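Local atomic coordinates of protein HIRA (Homo sapiens, PDB entry 5YJE), a protein that cooperates with ASF1A to promote replication-independent chromatin assembly and is required for periodic repression of histone gene transcription during the cell cycle. Residues 204-215 and 282-290. Sequence-based numbering, arbitrary orientation.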
ATOM      1  N   CYS B 204      17.264  -8.508  -1.731  1.00 40.64           N
ATOM      2  CA  CYS B 204      16.006  -8.956  -1.190  1.00 44.32           C
ATOM      3  C   CYS B 204      15.012  -7.814  -1.337  1.00 49.54           C
ATOM      4  O   CYS B 204      15.410  -6.643  -1.443  1.00 46.65           O
ATOM      5  CB  CYS B 204      16.160  -9.389   0.264  1.00 47.50           C
ATOM      6  SG  CYS B 204      16.069  -8.022   1.375  1.00 55.44           S
ATOM      7  N   PHE B 205      13.722  -8.155  -1.392  1.00 44.87           N
ATOM      8  CA  PHE B 205      12.680  -7.141  -1.481  1.00 44.58           C
ATOM      9  C   PHE B 205      12.110  -6.897  -0.088  1.00 45.98           C
ATOM     10  O   PHE B 205      11.620  -7.825   0.562  1.00 46.95           O
ATOM     11  CB  PHE B 205      11.565  -7.524  -2.456  1.00 43.36           C
ATOM     12  CG  PHE B 205      10.660  -6.371  -2.771  1.00 39.77           C
ATOM     13  CD1 PHE B 205      10.956  -5.504  -3.803  1.00 41.69           C
ATOM     14  CD2 PHE B 205       9.555  -6.108  -1.978  1.00 37.86           C
ATOM     15  CE1 PHE B 205      10.139  -4.391  -4.061  1.00 40.74           C
ATOM     16  CE2 PHE B 205       8.745  -5.025  -2.238  1.00 38.93           C
ATOM     17  CZ  PHE B 205       9.041  -4.159  -3.281  1.00 37.25           C
ATOM     18  N   ASN B 206      12.178  -5.653   0.371  1.00 42.97           N
ATOM     19  CA  ASN B 206      11.612  -5.327   1.662  1.00 43.32           C
ATOM     20  C   ASN B 206      10.180  -4.863   1.457  1.00 42.96           C
ATOM     21  O   ASN B 206       9.954  -3.925   0.684  1.00 40.14           O
ATOM     22  CB  ASN B 206      12.425  -4.253   2.371  1.00 44.50           C
ATOM     23  CG  ASN B 206      11.983  -4.062   3.820  1.00 49.82           C
ATOM     24  OD1 ASN B 206      11.376  -3.051   4.164  1.00 56.51           O
ATOM     25  ND2 ASN B 206      12.236  -5.070   4.660  1.00 55.18           N
ATOM     26  N   PRO B 207       9.191  -5.504   2.083  1.00 48.09           N
ATOM     27  CA  PRO B 207       7.795  -5.118   1.793  1.00 40.14           C
ATOM     28  C   PRO B 207       7.409  -3.778   2.388  1.00 44.82           C
ATOM     29  O   PRO B 207       6.661  -3.024   1.758  1.00 50.17           O
ATOM     30  CB  PRO B 207       6.977  -6.282   2.378  1.00 40.92           C
ATOM     31  CG  PRO B 207       7.936  -7.431   2.477  1.00 42.62           C
ATOM     32  CD  PRO B 207       9.272  -6.767   2.834  1.00 43.16           C
ATOM     33  N   SER B 208       7.951  -3.420   3.550  1.00 51.90           N
ATOM     34  CA  SER B 208       7.627  -2.128   4.148  1.00 40.37           C
ATOM     35  C   SER B 208       8.292  -0.974   3.401  1.00 47.42           C
ATOM     36  O   SER B 208       7.654   0.053   3.126  1.00 46.39           O
ATOM     37  CB  SER B 208       8.052  -2.131   5.612  1.00 47.11           C
ATOM     38  OG  SER B 208       7.320  -3.105   6.325  1.00 60.54           O
ATOM     39  N   LEU B 209       9.596  -1.085   3.117  1.00 49.12           N
ATOM     40  CA  LEU B 209      10.218  -0.014   2.347  1.00 42.68           C
ATOM     41  C   LEU B 209       9.760  -0.058   0.897  1.00 43.67           C
ATOM     42  O   LEU B 209       9.759   0.978   0.218  1.00 42.73           O
ATOM     43  CB  LEU B 209      11.741  -0.096   2.417  1.00 43.58           C
ATOM     44  CG  LEU B 209      12.546   0.476   3.590  1.00 49.43           C
ATOM     45  CD1 LEU B 209      14.022   0.290   3.294  1.00 43.21           C
ATOM     46  CD2 LEU B 209      12.235   1.961   3.912  1.00 38.40           C
ATOM     47  N   SER B 210       9.359  -1.245   0.418  1.00 41.89           N
ATOM     48  CA  SER B 210       8.928  -1.455  -0.965  1.00 41.38           C
ATOM     49  C   SER B 210      10.092  -1.278  -1.932  1.00 38.68           C
ATOM     50  O   SER B 210       9.965  -0.659  -2.988  1.00 38.17           O
ATOM     51  CB  SER B 210       7.751  -0.550  -1.341  1.00 42.21           C
ATOM     52  OG  SER B 210       6.905  -1.229  -2.250  1.00 47.90           O
ATOM     53  N   THR B 211      11.227  -1.870  -1.578  1.00 40.99           N
ATOM     54  CA  THR B 211      12.488  -1.663  -2.270  1.00 41.73           C
ATOM     55  C   THR B 211      13.191  -2.993  -2.494  1.00 41.81           C
ATOM     56  O   THR B 211      13.122  -3.907  -1.667  1.00 38.41           O
ATOM     57  CB  THR B 211      13.451  -0.741  -1.468  1.00 42.27           C
ATOM     58  OG1 THR B 211      13.546  -1.217  -0.120  1.00 44.63           O
ATOM     59  CG2 THR B 211      12.992   0.709  -1.455  1.00 40.53           C
ATOM     60  N   TRP B 212      13.895  -3.071  -3.610  1.00 42.27           N
ATOM     61  CA  TRP B 212      15.019  -3.985  -3.710  1.00 40.11           C
ATOM     62  C   TRP B 212      16.183  -3.442  -2.888  1.00 44.64           C
ATOM     63  O   TRP B 212      16.571  -2.273  -3.031  1.00 39.64           O
ATOM     64  CB  TRP B 212      15.407  -4.144  -5.163  1.00 41.08           C
ATOM     65  CG  TRP B 212      14.396  -4.939  -5.904  1.00 45.88           C
ATOM     66  CD1 TRP B 212      13.564  -4.497  -6.890  1.00 41.06           C
ATOM     67  CD2 TRP B 212      14.085  -6.327  -5.700  1.00 44.31           C
ATOM     68  NE1 TRP B 212      12.764  -5.530  -7.326  1.00 49.49           N
ATOM     69  CE2 TRP B 212      13.063  -6.661  -6.611  1.00 46.85           C
ATOM     70  CE3 TRP B 212      14.575  -7.318  -4.833  1.00 40.74           C
ATOM     71  CZ2 TRP B 212      12.520  -7.949  -6.686  1.00 49.32           C
ATOM     72  CZ3 TRP B 212      14.049  -8.590  -4.911  1.00 45.22           C
ATOM     73  CH2 TRP B 212      13.024  -8.898  -5.838  1.00 48.46           C
ATOM     74  N   ASN B 213      16.722  -4.284  -2.007  1.00 43.79           N
ATOM     75  CA  ASN B 213      17.827  -3.915  -1.137  1.00 38.12           C
ATOM     76  C   ASN B 213      18.994  -4.869  -1.313  1.00 41.93           C
ATOM     77  O   ASN B 213      18.819  -6.089  -1.268  1.00 45.04           O
ATOM     78  CB  ASN B 213      17.417  -3.900   0.330  1.00 41.33           C
ATOM     79  CG  ASN B 213      16.276  -2.958   0.592  1.00 43.13           C
ATOM     80  OD1 ASN B 213      15.139  -3.384   0.775  1.00 49.91           O
ATOM     81  ND2 ASN B 213      16.562  -1.664   0.571  1.00 42.48           N
ATOM     82  N   LEU B 214      20.187  -4.303  -1.469  1.00 44.82           N
ATOM     83  CA  LEU B 214      21.432  -5.060  -1.523  1.00 41.68           C
ATOM     84  C   LEU B 214      21.829  -5.479  -0.113  1.00 41.82           C
ATOM     85  O   LEU B 214      22.244  -4.647   0.694  1.00 46.29           O
ATOM     86  CB  LEU B 214      22.529  -4.216  -2.160  1.00 40.22           C
ATOM     87  CG  LEU B 214      23.849  -4.945  -2.339  1.00 48.57           C
ATOM     88  CD1 LEU B 214      23.724  -5.999  -3.458  1.00 44.19           C
ATOM     89  CD2 LEU B 214      24.948  -3.936  -2.625  1.00 42.27           C
ATOM     90  N   VAL B 215      21.719  -6.769   0.184  1.00 43.22           N
ATOM     91  CA  VAL B 215      22.015  -7.296   1.510  1.00 43.24           C
ATOM     92  C   VAL B 215      23.286  -8.114   1.528  1.00 45.49           C
ATOM     93  O   VAL B 215      23.659  -8.633   2.584  1.00 53.91           O
ATOM     94  CB  VAL B 215      20.840  -8.140   2.044  1.00 46.41           C
ATOM     95  CG1 VAL B 215      19.610  -7.289   2.121  1.00 41.47           C
ATOM     96  CG2 VAL B 215      20.589  -9.361   1.132  1.00 38.69           C
ATOM     97  N   ALA B 282      21.988  -3.794   9.220  1.00 40.35           N
ATOM     98  CA  ALA B 282      20.954  -3.348   8.305  1.00 38.65           C
ATOM     99  C   ALA B 282      20.431  -4.504   7.455  1.00 45.39           C
ATOM    100  O   ALA B 282      19.233  -4.597   7.185  1.00 44.01           O
ATOM    101  CB  ALA B 282      21.505  -2.239   7.415  1.00 36.88           C
ATOM    102  N   ALA B 283      21.324  -5.382   7.011  1.00 42.80           N
ATOM    103  CA  ALA B 283      20.919  -6.485   6.165  1.00 41.82           C
ATOM    104  C   ALA B 283      20.021  -7.426   6.941  1.00 46.69           C
ATOM    105  O   ALA B 283      19.017  -7.921   6.412  1.00 39.75           O
ATOM    106  CB  ALA B 283      22.151  -7.214   5.629  1.00 35.29           C
ATOM    107  N   ALA B 284      20.348  -7.649   8.213  1.00 44.14           N
ATOM    108  CA  ALA B 284      19.526  -8.536   9.024  1.00 50.18           C
ATOM    109  C   ALA B 284      18.151  -7.924   9.272  1.00 48.10           C
ATOM    110  O   ALA B 284      17.139  -8.627   9.210  1.00 50.44           O
ATOM    111  CB  ALA B 284      20.246  -8.865  10.332  1.00 49.95           C
ATOM    112  N   LEU B 285      18.099  -6.614   9.530  1.00 46.72           N
ATOM    113  CA  LEU B 285      16.823  -5.911   9.661  1.00 48.58           C
ATOM    114  C   LEU B 285      15.990  -5.988   8.375  1.00 49.92           C
ATOM    115  O   LEU B 285      14.791  -6.296   8.412  1.00 52.91           O
ATOM    116  CB  LEU B 285      17.094  -4.462  10.056  1.00 48.54           C
ATOM    117  CG  LEU B 285      15.910  -3.508  10.190  1.00 58.14           C
ATOM    118  CD1 LEU B 285      15.008  -3.945  11.309  1.00 53.29           C
ATOM    119  CD2 LEU B 285      16.449  -2.136  10.487  1.00 50.63           C
ATOM    120  N   THR B 286      16.612  -5.697   7.232  1.00 46.42           N
ATOM    121  CA  THR B 286      15.945  -5.774   5.933  1.00 51.18           C
ATOM    122  C   THR B 286      15.356  -7.163   5.673  1.00 50.41           C
ATOM    123  O   THR B 286      14.247  -7.292   5.140  1.00 50.83           O
ATOM    124  CB  THR B 286      16.944  -5.409   4.834  1.00 49.28           C
ATOM    125  OG1 THR B 286      17.388  -4.068   5.018  1.00 44.99           O
ATOM    126  CG2 THR B 286      16.314  -5.519   3.476  1.00 53.98           C
ATOM    127  N   LEU B 287      16.103  -8.209   6.014  1.00 50.71           N
ATOM    128  CA  LEU B 287      15.640  -9.581   5.911  1.00 52.46           C
ATOM    129  C   LEU B 287      14.619  -9.934   6.987  1.00 58.25           C
ATOM    130  O   LEU B 287      14.028 -11.021   6.920  1.00 56.45           O
ATOM    131  CB  LEU B 287      16.836 -10.538   6.004  1.00 48.39           C
ATOM    132  CG  LEU B 287      17.571 -10.983   4.733  1.00 55.07           C
ATOM    133  CD1 LEU B 287      16.673 -11.800   3.810  1.00 58.27           C
ATOM    134  CD2 LEU B 287      18.098  -9.784   3.997  1.00 53.41           C
ATOM    135  N   GLN B 288      14.411  -9.057   7.973  1.00 51.20           N
ATOM    136  CA  GLN B 288      13.558  -9.358   9.121  1.00 57.61           C
ATOM    137  C   GLN B 288      13.960 -10.679   9.771  1.00 55.98           C
ATOM    138  O   GLN B 288      13.117 -11.483  10.164  1.00 63.76           O
ATOM    139  CB  GLN B 288      12.077  -9.378   8.726  1.00 51.98           C
ATOM    140  CG  GLN B 288      11.587  -8.105   8.067  1.00 56.36           C
ATOM    141  CD  GLN B 288      10.123  -8.191   7.631  1.00 67.21           C
ATOM    142  OE1 GLN B 288       9.374  -9.078   8.061  1.00 62.20           O
ATOM    143  NE2 GLN B 288       9.718  -7.272   6.755  1.00 67.94           N
ATOM    144  N   SER B 289      15.264 -10.901   9.893  1.00 58.30           N
ATOM    145  CA  SER B 289      15.813 -12.112  10.500  1.00 56.53           C
ATOM    146  C   SER B 289      16.218 -11.789  11.936  1.00 59.98           C
ATOM    147  O   SER B 289      17.308 -11.267  12.178  1.00 62.69           O
ATOM    148  CB  SER B 289      16.994 -12.624   9.682  1.00 55.79           C
ATOM    149  OG  SER B 289      17.802 -13.499  10.444  1.00 57.53           O
ATOM    150  N   SER B 290      15.357 -12.155  12.891  1.00 62.62           N
ATOM    151  CA  SER B 290      15.438 -11.607  14.244  1.00 64.02           C
ATOM    152  C   SER B 290      16.672 -12.089  14.999  1.00 61.21           C
ATOM    153  O   SER B 290      17.369 -11.289  15.643  1.00 61.38           O
ATOM    154  CB  SER B 290      14.166 -11.943  15.033  1.00 64.59           C
ATOM    155  OG  SER B 290      14.214 -13.270  15.525  1.00 69.64           O
TER
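V215 and C204 of a β-hairpin pack against A283, T286 and L287, around the C-terminal end of helix 266-286. Within this chain the hairpin is the last pair of strands in a four-stranded antiparallel sheet of the C-terminal part of HIRA; W212 and N213 carry the sheet on into a neighbouring subunit. The helix belongs to the α-helical region that follows. The tight part is apolar. L287 CD2 lies 3.5 Å from V215 CG1 and 3.8 Å from C204 SG. With T286 OG1 set opposite the carbonyl carbon (chi1 -62°), the methyl CG2 is turned to the hairpin, 3.3 Å from C204 SG. T286 OG1 hydrogen-bonds S127 of a neighbouring subunit, so this residue also joins the trimer interface. N206 stands between the two parts. Its OD1 accepts from L209 N at 2.9 Å in an Asx motif. N206 ND2 donates to T286 O at 3.0 Å, in the carbonyl plane and on a lone pair, with a bent N-H...O angle of 137°. The two bonds hold the amide between them. With an alanine here, L209 N and T286 O would probably both lose this side-chain partner. The looser side is partly exposed. There the extended Q288, in the Schellman motif that ends the helix, brings NE2 only to 4.0 Å from P207 CD.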